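Inactive PncC family protein (Escherichia coli O157:H7, PDB 5KOL) is of unknown function, a member of the CinA family that probably lacks nicotinamide-nucleotide (NMN) amidohydrolase activity. Local coordinates at residues R35-E40 / Y61-V66; S41-K46 / I112-Y117; V90-A95 / T131-W136; G126-T131 / V146-G151. All coordinates share one frame; numbering follows the deposited sequence.

Contact 1. Residues R35-E40 / Y61-V66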
loop_
_atom_site.group_PDB
_atom_site.type_symbol
_atom_site.label_atom_id
_atom_site.label_comp_id
_atom_site.label_asym_id
_atom_site.label_seq_id
_atom_site.Cartn_x
_atom_site.Cartn_y
_atom_site.Cartn_z
ATOM N N ARG A 35 -0.100 2.886 -17.842
ATOM C CA ARG A 35 -0.639 2.522 -16.539
ATOM C C ARG A 35 0.494 2.151 -15.580
ATOM O O ARG A 35 1.356 1.332 -15.909
ATOM C CB ARG A 35 -1.648 1.373 -16.655
ATOM C CG ARG A 35 -2.288 1.032 -15.321
ATOM C CD ARG A 35 -3.793 0.741 -15.435
ATOM N NE ARG A 35 -4.513 1.857 -16.041
ATOM C CZ ARG A 35 -5.370 2.652 -15.395
ATOM N NH1 ARG A 35 -5.630 2.477 -14.102
ATOM N NH2 ARG A 35 -5.976 3.641 -16.045
ATOM N N LEU A 36 0.501 2.777 -14.413
ATOM C CA LEU A 36 1.568 2.648 -13.427
ATOM C C LEU A 36 1.154 1.685 -12.321
ATOM O O LEU A 36 -0.022 1.599 -11.959
ATOM C CB LEU A 36 1.897 4.021 -12.819
ATOM C CG LEU A 36 2.900 4.134 -11.667
ATOM C CD1 LEU A 36 4.337 3.954 -12.209
ATOM C CD2 LEU A 36 2.727 5.506 -10.963
ATOM N N THR A 37 2.132 0.946 -11.798
ATOM C CA THR A 37 1.963 0.142 -10.599
ATOM C C THR A 37 3.208 0.325 -9.738
ATOM O O THR A 37 4.261 0.738 -10.228
ATOM C CB THR A 37 1.737 -1.343 -10.939
ATOM O OG1 THR A 37 1.476 -2.093 -9.734
ATOM C CG2 THR A 37 2.964 -1.913 -11.666
ATOM N N THR A 38 3.077 0.036 -8.446
ATOM C CA THR A 38 4.149 0.275 -7.481
ATOM C C THR A 38 4.306 -0.923 -6.556
ATOM O O THR A 38 3.346 -1.651 -6.290
ATOM C CB THR A 38 3.886 1.524 -6.624
ATOM O OG1 THR A 38 2.657 1.350 -5.892
ATOM C CG2 THR A 38 3.772 2.749 -7.525
ATOM N N ALA A 39 5.530 -1.106 -6.065
ATOM C CA ALA A 39 5.873 -2.147 -5.108
ATOM C C ALA A 39 6.795 -1.520 -4.077
ATOM O O ALA A 39 7.796 -0.906 -4.447
ATOM C CB ALA A 39 6.564 -3.345 -5.801
ATOM N N GLU A 40 6.480 -1.653 -2.791
ATOM C CA GLU A 40 7.349 -1.017 -1.809
ATOM C C GLU A 40 7.472 -1.878 -0.569
ATOM O O GLU A 40 6.616 -2.714 -0.278
ATOM C CB GLU A 40 6.861 0.395 -1.434
ATOM C CG GLU A 40 5.406 0.455 -1.096
ATOM C CD GLU A 40 4.877 1.876 -0.999
ATOM O OE1 GLU A 40 5.521 2.715 -0.331
ATOM O OE2 GLU A 40 3.786 2.123 -1.548
ATOM N N TYR A 61 -3.364 4.948 -12.455
ATOM C CA TYR A 61 -2.843 4.142 -11.349
ATOM C C TYR A 61 -3.962 3.404 -10.635
ATOM O O TYR A 61 -4.931 4.026 -10.195
ATOM C CB TYR A 61 -2.091 5.021 -10.340
ATOM C CG TYR A 61 -1.510 4.291 -9.131
ATOM C CD1 TYR A 61 -0.395 3.466 -9.259
ATOM C CD2 TYR A 61 -2.048 4.475 -7.853
ATOM C CE1 TYR A 61 0.157 2.813 -8.141
ATOM C CE2 TYR A 61 -1.512 3.830 -6.733
ATOM C CZ TYR A 61 -0.404 3.006 -6.890
ATOM O OH TYR A 61 0.139 2.387 -5.793
ATOM N N GLY A 62 -3.803 2.090 -10.470
ATOM C CA GLY A 62 -4.771 1.338 -9.696
ATOM C C GLY A 62 -4.184 0.420 -8.641
ATOM O O GLY A 62 -4.759 0.285 -7.560
ATOM N N ALA A 63 -3.037 -0.196 -8.924
ATOM C CA ALA A 63 -2.530 -1.319 -8.141
ATOM C C ALA A 63 -1.242 -0.944 -7.432
ATOM O O ALA A 63 -0.227 -0.647 -8.082
ATOM C CB ALA A 63 -2.301 -2.541 -9.039
ATOM N N GLY A 64 -1.247 -1.015 -6.111
ATOM C CA GLY A 64 -0.051 -0.819 -5.315
ATOM C C GLY A 64 0.170 -2.000 -4.398
ATOM O O GLY A 64 -0.773 -2.504 -3.787
ATOM N N PHE A 65 1.421 -2.436 -4.291
ATOM C CA PHE A 65 1.769 -3.579 -3.462
ATOM C C PHE A 65 2.687 -3.120 -2.343
ATOM O O PHE A 65 3.612 -2.337 -2.582
ATOM C CB PHE A 65 2.438 -4.666 -4.311
ATOM C CG PHE A 65 1.587 -5.122 -5.459
ATOM C CD1 PHE A 65 0.543 -6.011 -5.239
ATOM C CD2 PHE A 65 1.804 -4.648 -6.742
ATOM C CE1 PHE A 65 -0.261 -6.427 -6.281
ATOM C CE2 PHE A 65 1.003 -5.071 -7.799
ATOM C CZ PHE A 65 -0.032 -5.960 -7.560
ATOM N N VAL A 66 2.398 -3.571 -1.129
ATOM C CA VAL A 66 3.283 -3.408 0.008
ATOM C C VAL A 66 3.709 -4.801 0.434
ATOM O O VAL A 66 2.861 -5.635 0.777
ATOM C CB VAL A 66 2.608 -2.646 1.161
ATOM C CG1 VAL A 66 3.537 -2.552 2.332
ATOM C CG2 VAL A 66 2.202 -1.224 0.693
HETATM O O HOH W 1 -1.978 0.003 -11.634
HETATM O O HOH W 2 3.199 0.234 -3.502
#
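Tyr61 lays its ring along strand 36-40 and brings its OH to the hydroxyl of Thr38, within the parallel strand pair of a beta-alpha-beta crossover whose helix is 46-52. With CG anti to the backbone N (chi1 179°), the ring runs forward over Gly64, which has no side chain to block the phenol oxygen. On the way Tyr61 CD1 passes 3.3 Å from Leu36 O and touches the Leu36 methyl CD2. The Thr38 side chain crosses the phenol at about a right angle; its OG1 sits at the ring edge, near the ring plane, and its CG2 is 3.7 Å from Tyr61 CE1. Tyr61 OH donates to Thr38 OG1 over 2.7 Å, and OG1 in turn donates to a water, which passes its own hydrogens to Glu40 OE2 and Phe65 O. The Glu40 carboxylate has further partners in Thr43 and the first amides of helix 46-52, so that helix end probably stabilises its negative charge.

On the other face, Thr37, Ala63 and Phe65 lie under helix 92-106. Thr37 OG1, anti to its backbone N (chi1 -176°), donates to Ala63 O at 2.8 Å from well above the carbonyl plane; the same oxygen also takes a weak bond from Thr38 N. The Phe65 ring crosses Thr37 at a slant, its CE2 3.6 Å from Thr37 OG1. Beyond this pair, residues 64-66 join a strand of the second subunit in an antiparallel ladder. The pairing is firmer toward the end: Phe65 N reaches Thr38 O at 2.9 Å, and Glu40 N reaches Phe65 O at 3.0 Å.

Contact 2. Residues S41-K46 / I112-Y117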
loop_
_atom_site.group_PDB
_atom_site.type_symbol
_atom_site.label_atom_id
_atom_site.label_comp_id
_atom_site.label_asym_id
_atom_site.label_seq_id
_atom_site.Cartn_x
_atom_site.Cartn_y
_atom_site.Cartn_z
ATOM N N SER A 41 8.572 -1.677 0.143
ATOM C CA SER A 41 8.782 -2.364 1.407
ATOM C C SER A 41 8.895 -1.380 2.578
ATOM O O SER A 41 7.920 -1.152 3.314
ATOM C CB SER A 41 10.035 -3.232 1.292
ATOM O OG SER A 41 10.104 -4.158 2.355
ATOM N N CYS A 42 10.090 -0.805 2.765
ATOM C CA CYS A 42 10.341 0.068 3.910
ATOM C C CYS A 42 9.435 1.301 3.914
ATOM O O CYS A 42 9.080 1.791 4.992
ATOM C CB CYS A 42 11.813 0.505 3.947
ATOM S SG CYS A 42 12.421 1.388 2.434
ATOM N N THR A 43 9.046 1.818 2.741
ATOM C CA THR A 43 8.189 3.010 2.727
ATOM C C THR A 43 6.733 2.702 3.076
ATOM O O THR A 43 5.947 3.638 3.284
ATOM C CB THR A 43 8.266 3.725 1.366
ATOM O OG1 THR A 43 8.041 2.795 0.293
ATOM C CG2 THR A 43 9.632 4.378 1.171
ATOM N N GLY A 44 6.355 1.419 3.147
ATOM C CA GLY A 44 5.176 0.977 3.879
ATOM C C GLY A 44 3.831 1.236 3.233
ATOM O O GLY A 44 2.807 0.892 3.829
ATOM N N GLY A 45 3.784 1.778 2.023
ATOM C CA GLY A 45 2.534 2.245 1.456
ATOM C C GLY A 45 2.486 3.741 1.235
ATOM O O GLY A 45 1.498 4.247 0.677
ATOM N N LYS A 46 3.530 4.464 1.643
ATOM C CA LYS A 46 3.519 5.913 1.498
ATOM C C LYS A 46 3.741 6.357 0.053
ATOM O O LYS A 46 3.322 7.467 -0.298
ATOM C CB LYS A 46 4.564 6.547 2.428
ATOM C CG LYS A 46 4.167 6.531 3.908
ATOM C CD LYS A 46 5.286 7.062 4.795
ATOM C CE LYS A 46 4.858 7.231 6.255
ATOM N NZ LYS A 46 3.872 8.331 6.441
ATOM N N ILE A 112 7.391 1.144 -10.303
ATOM C CA ILE A 112 8.393 1.677 -9.380
ATOM C C ILE A 112 8.545 0.685 -8.241
ATOM O O ILE A 112 7.540 0.256 -7.665
ATOM C CB ILE A 112 7.969 3.034 -8.781
ATOM C CG1 ILE A 112 7.630 4.056 -9.860
ATOM C CG2 ILE A 112 9.017 3.518 -7.753
ATOM C CD1 ILE A 112 6.807 5.239 -9.304
ATOM N N ALA A 113 9.783 0.366 -7.872
ATOM C CA ALA A 113 10.041 -0.489 -6.717
ATOM C C ALA A 113 10.965 0.211 -5.718
ATOM O O ALA A 113 11.897 0.919 -6.111
ATOM C CB ALA A 113 10.635 -1.835 -7.168
ATOM N N ILE A 114 10.690 0.042 -4.424
ATOM C CA ILE A 114 11.508 0.639 -3.361
ATOM C C ILE A 114 11.783 -0.416 -2.304
ATOM O O ILE A 114 10.847 -0.999 -1.745
ATOM C CB ILE A 114 10.845 1.855 -2.685
ATOM C CG1 ILE A 114 10.418 2.917 -3.688
ATOM C CG2 ILE A 114 11.818 2.483 -1.652
ATOM C CD1 ILE A 114 9.763 4.165 -3.026
ATOM N N THR A 115 13.059 -0.642 -2.000
ATOM C CA THR A 115 13.419 -1.507 -0.880
ATOM C C THR A 115 14.673 -0.932 -0.236
ATOM O O THR A 115 15.648 -0.647 -0.938
ATOM C CB THR A 115 13.642 -2.968 -1.329
ATOM O OG1 THR A 115 14.061 -3.772 -0.210
ATOM C CG2 THR A 115 14.669 -3.069 -2.483
ATOM N N GLY A 116 14.643 -0.734 1.085
ATOM C CA GLY A 116 15.765 -0.097 1.757
ATOM C C GLY A 116 15.745 -0.266 3.265
ATOM O O GLY A 116 14.892 -0.956 3.830
ATOM N N TYR A 117 16.729 0.386 3.913
ATOM C CA TYR A 117 16.845 0.478 5.368
ATOM C C TYR A 117 16.525 1.910 5.803
ATOM O O TYR A 117 17.364 2.806 5.693
ATOM C CB TYR A 117 18.242 0.083 5.826
ATOM C CG TYR A 117 18.589 -1.362 5.542
ATOM C CD1 TYR A 117 18.013 -2.398 6.277
ATOM C CD2 TYR A 117 19.511 -1.692 4.553
ATOM C CE1 TYR A 117 18.343 -3.724 6.023
ATOM C CE2 TYR A 117 19.844 -3.017 4.293
ATOM C CZ TYR A 117 19.253 -4.024 5.024
ATOM O OH TYR A 117 19.590 -5.334 4.757
HETATM O O HOH W 3 12.780 -2.344 2.498
#
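Ser41 N donates to Ile114 O over 3.0 Å, a bond that carries the pairing of two neighbouring parallel strands into the loop at the C-terminal end of strand 36-40. The donor lies nearly along the C=O axis. This loop is a strand-to-helix connection of the alpha/beta fold, made of overlapping turns: type I from Ser41 to Gly44 and type I' from Thr43 to Lys46.

Next to that bond, Cys42 leans against the strand end. Its SG stands between its own N and carbonyl carbon (chi1 58°), 3.4 Å from Gly116 N, while Cys42 CB lies 3.4 Å from Gly116 O. Thr43 crosses the Ile114 side chain at about a right angle: Thr43 CG2 touches Ile114 CG2 at 4.0 Å, and its OG1 sits near the CD1 methyl. A water bridges the two backbones, accepting from Gly116 N at 2.8 Å and weakly from Cys42 N.

Further out, three hydroxyls have partners outside the two segments. Ser41 OG is bonded to Lys73 NZ and Thr67 O, Thr115 OG1 to Ala89 O, and Thr43 OG1 to Glu40 OE1. Helix 153-171 packs on the apolar parts through Leu157 on Cys42 and Ala164 on Ile114. Gly44 and Gly45 both take positive phi, the latter as N-cap of helix 46-52, and the second turn closes with Lys46 N bonded to Thr43 O at 3.0 Å.

Contact 3. Residues V90-A95 / T131-W136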
loop_
_atom_site.group_PDB
_atom_site.type_symbol
_atom_site.label_atom_id
_atom_site.label_comp_id
_atom_site.label_asym_id
_atom_site.label_seq_id
_atom_site.Cartn_x
_atom_site.Cartn_y
_atom_site.Cartn_z
ATOM N N VAL A 90 17.339 -5.901 0.511
ATOM C CA VAL A 90 17.781 -4.557 0.136
ATOM C C VAL A 90 18.925 -4.778 -0.844
ATOM O O VAL A 90 20.085 -4.898 -0.454
ATOM C CB VAL A 90 18.206 -3.733 1.351
ATOM C CG1 VAL A 90 18.826 -2.397 0.913
ATOM C CG2 VAL A 90 17.011 -3.508 2.297
ATOM N N SER A 91 18.599 -4.858 -2.134
ATOM C CA SER A 91 19.616 -5.180 -3.129
ATOM C C SER A 91 19.117 -4.755 -4.494
ATOM O O SER A 91 17.910 -4.695 -4.740
ATOM C CB SER A 91 19.931 -6.678 -3.161
ATOM O OG SER A 91 18.816 -7.368 -3.705
ATOM N N GLU A 92 20.072 -4.515 -5.394
ATOM C CA GLU A 92 19.732 -4.180 -6.771
ATOM C C GLU A 92 18.878 -5.268 -7.416
ATOM O O GLU A 92 17.902 -4.975 -8.116
ATOM C CB GLU A 92 21.013 -3.941 -7.575
ATOM C CG GLU A 92 20.772 -3.714 -9.047
ATOM C CD GLU A 92 22.046 -3.419 -9.816
ATOM O OE1 GLU A 92 21.943 -3.106 -11.022
ATOM O OE2 GLU A 92 23.138 -3.497 -9.218
ATOM N N LYS A 93 19.220 -6.533 -7.181
ATOM C CA LYS A 93 18.495 -7.621 -7.825
ATOM C C LYS A 93 17.055 -7.700 -7.335
ATOM O O LYS A 93 16.124 -7.835 -8.139
ATOM C CB LYS A 93 19.237 -8.943 -7.589
ATOM C CG LYS A 93 18.528 -10.183 -8.117
ATOM C CD LYS A 93 18.398 -10.203 -9.629
ATOM C CE LYS A 93 17.993 -11.596 -10.122
ATOM N NZ LYS A 93 17.759 -11.674 -11.596
ATOM N N VAL A 94 16.837 -7.600 -6.019
ATOM C CA VAL A 94 15.484 -7.761 -5.496
ATOM C C VAL A 94 14.600 -6.582 -5.917
ATOM O O VAL A 94 13.424 -6.749 -6.281
ATOM C CB VAL A 94 15.540 -7.939 -3.965
ATOM C CG1 VAL A 94 14.147 -7.823 -3.351
ATOM C CG2 VAL A 94 16.173 -9.299 -3.627
ATOM N N ALA A 95 15.157 -5.380 -5.909
ATOM C CA ALA A 95 14.401 -4.223 -6.389
ATOM C C ALA A 95 13.922 -4.445 -7.825
ATOM O O ALA A 95 12.746 -4.233 -8.145
ATOM C CB ALA A 95 15.285 -2.967 -6.291
ATOM N N THR A 131 20.513 3.375 3.248
ATOM C CA THR A 131 20.667 2.822 1.908
ATOM C C THR A 131 19.319 2.353 1.371
ATOM O O THR A 131 18.662 1.510 1.993
ATOM C CB THR A 131 21.617 1.626 1.942
ATOM O OG1 THR A 131 22.825 1.989 2.608
ATOM C CG2 THR A 131 21.920 1.146 0.515
ATOM N N VAL A 132 18.929 2.845 0.197
ATOM C CA VAL A 132 17.679 2.438 -0.439
ATOM C C VAL A 132 17.950 2.108 -1.906
ATOM O O VAL A 132 18.516 2.926 -2.643
ATOM C CB VAL A 132 16.585 3.521 -0.324
ATOM C CG1 VAL A 132 15.271 2.989 -0.900
ATOM C CG2 VAL A 132 16.392 3.934 1.125
ATOM N N TRP A 133 17.541 0.911 -2.324
ATOM C CA TRP A 133 17.604 0.514 -3.726
ATOM C C TRP A 133 16.278 0.777 -4.425
ATOM O O TRP A 133 15.212 0.548 -3.859
ATOM C CB TRP A 133 17.954 -0.960 -3.842
ATOM C CG TRP A 133 19.424 -1.207 -3.855
ATOM C CD1 TRP A 133 20.196 -1.612 -2.810
ATOM C CD2 TRP A 133 20.309 -1.044 -4.975
ATOM N NE1 TRP A 133 21.508 -1.730 -3.209
ATOM C CE2 TRP A 133 21.605 -1.384 -4.534
ATOM C CE3 TRP A 133 20.128 -0.643 -6.308
ATOM C CZ2 TRP A 133 22.729 -1.337 -5.383
ATOM C CZ3 TRP A 133 21.248 -0.602 -7.155
ATOM C CH2 TRP A 133 22.529 -0.944 -6.684
ATOM N N PHE A 134 16.348 1.235 -5.668
ATOM C CA PHE A 134 15.156 1.559 -6.435
ATOM C C PHE A 134 15.198 0.823 -7.760
ATOM O O PHE A 134 16.274 0.571 -8.295
ATOM C CB PHE A 134 15.064 3.062 -6.715
ATOM C CG PHE A 134 15.034 3.928 -5.480
ATOM C CD1 PHE A 134 16.206 4.286 -4.838
ATOM C CD2 PHE A 134 13.836 4.434 -5.012
ATOM C CE1 PHE A 134 16.184 5.104 -3.704
ATOM C CE2 PHE A 134 13.792 5.263 -3.882
ATOM C CZ PHE A 134 14.970 5.597 -3.231
ATOM N N ALA A 135 14.028 0.517 -8.317
ATOM C CA ALA A 135 13.976 0.004 -9.683
ATOM C C ALA A 135 12.755 0.570 -10.396
ATOM O O ALA A 135 11.717 0.831 -9.771
ATOM C CB ALA A 135 13.958 -1.550 -9.715
ATOM N N TRP A 136 12.893 0.772 -11.711
ATOM C CA TRP A 136 11.798 1.224 -12.565
ATOM C C TRP A 136 11.735 0.374 -13.825
ATOM O O TRP A 136 12.765 0.108 -14.446
ATOM C CB TRP A 136 11.965 2.690 -12.991
ATOM C CG TRP A 136 12.165 3.648 -11.836
ATOM C CD1 TRP A 136 11.220 4.421 -11.241
ATOM C CD2 TRP A 136 13.399 3.918 -11.154
ATOM N NE1 TRP A 136 11.782 5.163 -10.217
ATOM C CE2 TRP A 136 13.122 4.874 -10.151
ATOM C CE3 TRP A 136 14.717 3.467 -11.316
ATOM C CZ2 TRP A 136 14.105 5.364 -9.299
ATOM C CZ3 TRP A 136 15.695 3.952 -10.466
ATOM C CH2 TRP A 136 15.385 4.891 -9.470
#
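Trp133 reaches from its strand across to the start of helix 92-106 and lies flat against the first turn. Its CB touches the Ala95 methyl, with CB to CB 4.1 Å. At the next atom, Trp133 CG lies 3.6 Å from Ser91 C, and the Ser91 carbonyl carbon hangs over the indole face toward its rim. CD1 leads to the Val90 side chain, 4.0 Å from CG1. Across the middle of the ring system sits the backbone N of Glu92, 3.5 Å above the indole plane. The six-membered ring then receives Glu92 CB in a CH-pi contact, 3.5 Å from the centroid and only 15° off the normal. At the tip, Trp133 CH2 is 3.6 Å from Glu92 OE2: the extended Glu92 chain keeps to the ring, its carboxylate turned just 13° from the indole plane, and OE1 goes on to Thr144.

Beside the CB end of Trp133, Ala95 and Ala135 meet methyl to methyl at 3.9 Å between their CB atoms. Ser91 is the N-cap, its OG accepting from Val94 N and bonded also to Ser88 O, which holds this first turn in shape against the ring. With no hydrogen bond crossing between the segments, helix and sheet are joined here by dispersion and CH-pi contact, perhaps helped by the partial positive charge of the helix start above the electron-rich indole.

Contact 4. Residues G126-T131 / V146-G151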
loop_
_atom_site.group_PDB
_atom_site.type_symbol
_atom_site.label_atom_id
_atom_site.label_comp_id
_atom_site.label_asym_id
_atom_site.label_seq_id
_atom_site.Cartn_x
_atom_site.Cartn_y
_atom_site.Cartn_z
ATOM N N GLY A 126 26.263 -5.525 6.644
ATOM C CA GLY A 126 26.991 -4.284 6.778
ATOM C C GLY A 126 26.419 -3.117 6.000
ATOM O O GLY A 126 26.902 -1.992 6.171
ATOM N N THR A 127 25.421 -3.347 5.148
ATOM C CA THR A 127 24.766 -2.268 4.426
ATOM C C THR A 127 24.279 -1.198 5.425
ATOM O O THR A 127 23.491 -1.524 6.308
ATOM C CB THR A 127 23.585 -2.793 3.619
ATOM O OG1 THR A 127 24.036 -3.860 2.774
ATOM C CG2 THR A 127 22.987 -1.683 2.762
ATOM N N PRO A 128 24.751 0.037 5.286
ATOM C CA PRO A 128 24.432 1.043 6.323
ATOM C C PRO A 128 22.986 1.500 6.266
ATOM O O PRO A 128 22.327 1.453 5.225
ATOM C CB PRO A 128 25.388 2.193 5.979
ATOM C CG PRO A 128 25.638 2.049 4.514
ATOM C CD PRO A 128 25.645 0.565 4.255
ATOM N N ALA A 129 22.491 1.950 7.420
ATOM C CA ALA A 129 21.168 2.552 7.472
ATOM C C ALA A 129 21.108 3.743 6.522
ATOM O O ALA A 129 22.101 4.452 6.328
ATOM C CB ALA A 129 20.837 2.981 8.900
ATOM N N GLY A 130 19.943 3.949 5.904
ATOM C CA GLY A 130 19.776 5.010 4.922
ATOM C C GLY A 130 20.012 4.590 3.481
ATOM O O GLY A 130 19.738 5.380 2.573
ATOM N N THR A 131 20.513 3.375 3.248
ATOM C CA THR A 131 20.667 2.822 1.908
ATOM C C THR A 131 19.319 2.353 1.371
ATOM O O THR A 131 18.662 1.510 1.993
ATOM C CB THR A 131 21.617 1.626 1.942
ATOM O OG1 THR A 131 22.825 1.989 2.608
ATOM C CG2 THR A 131 21.920 1.146 0.515
ATOM N N VAL A 146 20.823 3.172 -6.615
ATOM C CA VAL A 146 20.940 3.125 -5.164
ATOM C C VAL A 146 21.206 4.534 -4.639
ATOM O O VAL A 146 21.832 5.362 -5.313
ATOM C CB VAL A 146 22.040 2.141 -4.708
ATOM C CG1 VAL A 146 23.387 2.491 -5.347
ATOM C CG2 VAL A 146 22.147 2.102 -3.175
ATOM N N MET A 147 20.699 4.804 -3.430
ATOM C CA MET A 147 20.871 6.083 -2.749
ATOM C C MET A 147 21.228 5.856 -1.286
ATOM O O MET A 147 20.845 4.848 -0.687
ATOM C CB MET A 147 19.594 6.926 -2.833
ATOM C CG MET A 147 19.220 7.345 -4.247
ATOM S SD MET A 147 20.410 8.537 -4.888
ATOM C CE MET A 147 20.073 9.977 -3.870
ATOM N N HIS A 148 21.947 6.818 -0.702
ATOM C CA HIS A 148 22.299 6.797 0.718
ATOM C C HIS A 148 21.779 8.081 1.347
ATOM O O HIS A 148 22.406 9.135 1.219
ATOM C CB HIS A 148 23.802 6.653 0.902
ATOM C CG HIS A 148 24.354 5.412 0.272
ATOM N ND1 HIS A 148 24.264 4.172 0.868
ATOM C CD2 HIS A 148 24.982 5.217 -0.910
ATOM C CE1 HIS A 148 24.827 3.266 0.086
ATOM N NE2 HIS A 148 25.271 3.873 -1.000
ATOM N N PHE A 149 20.629 8.000 2.015
ATOM C CA PHE A 149 19.972 9.183 2.549
ATOM C C PHE A 149 20.399 9.425 3.990
ATOM O O PHE A 149 20.512 8.481 4.779
ATOM C CB PHE A 149 18.449 9.041 2.479
ATOM C CG PHE A 149 17.900 8.934 1.071
ATOM C CD1 PHE A 149 17.993 10.010 0.185
ATOM C CD2 PHE A 149 17.271 7.767 0.645
ATOM C CE1 PHE A 149 17.477 9.914 -1.104
ATOM C CE2 PHE A 149 16.760 7.659 -0.645
ATOM C CZ PHE A 149 16.847 8.745 -1.513
ATOM N N ALA A 150 20.638 10.696 4.327
ATOM C CA ALA A 150 20.947 11.078 5.698
ATOM C C ALA A 150 19.669 11.438 6.457
ATOM O O ALA A 150 18.645 11.797 5.870
ATOM C CB ALA A 150 21.928 12.257 5.735
ATOM N N GLY A 151 19.744 11.342 7.777
ATOM C CA GLY A 151 18.644 11.707 8.648
ATOM C C GLY A 151 18.011 10.483 9.286
ATOM O O GLY A 151 18.382 9.336 9.020
HETATM O O HOH W 4 23.211 5.080 3.830
#
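Thr131 OG1 has two partners: it accepts from His148 ND1 at 3.1 Å and donates to Pro128 O at 2.7 Å. The setting is the open end of the antiparallel hairpin of strands 131-138 and 141-148, where a type II turn from Pro128 to Thr131 leads into the first strand. Thr131 and His148 form a non-hydrogen-bonded pair, their side chains lying side by side and pointing the same way. OG1 meets the imidazole at its edge, tilted 15° from the ring plane. Thr131 CG2 lies 3.8 Å from Val146 CG2. With CG2 anti to the backbone N (chi1 -51° for OG1), the methyl is set against Val146 and His148 CE1 and the hydroxyl toward Pro128 O. A water in the imidazole plane, 3.3 Å from His148 ND1, donates to Ala129 O.

Gly130 takes the positive phi of the turn and brings its backbone close against Phe149. Phe149 N donates to Gly130 O at 2.8 Å, nearly straight at 169° but from above the carbonyl plane. The Phe149 ring itself goes to Val156, Leu159 and Phe163 of helix 153-171. One residue on from Gly130, Thr131 CA directs its hydrogen at Met147 O, 3.3 Å away.

Overall arrangement
All four contacts reach one mixed sheet, ordered 61-67, 36-40, 110-116, 131-138, 141-148. Contact 1 holds the edge that continues into the second subunit; contact 4 is at the far end, about 24 Å away between centres. Contact 2 lies between, about 11 Å from contact 1 between centres, and is tied to it by backbone bonds from Ala39 N to Ile112 O (2.9 Å) and Ile114 N to Ala39 O (3.0 Å). Its strand also bonds to contact 3, Trp133 N to Thr115 O at 2.8 Å, where the neighbour runs antiparallel. Contacts 3 and 4 share Thr131, and Val146 of contact 4 packs on Trp133. Tyr117 O, taking Gly130 N at 2.8 Å, links contact 2 to contact 4.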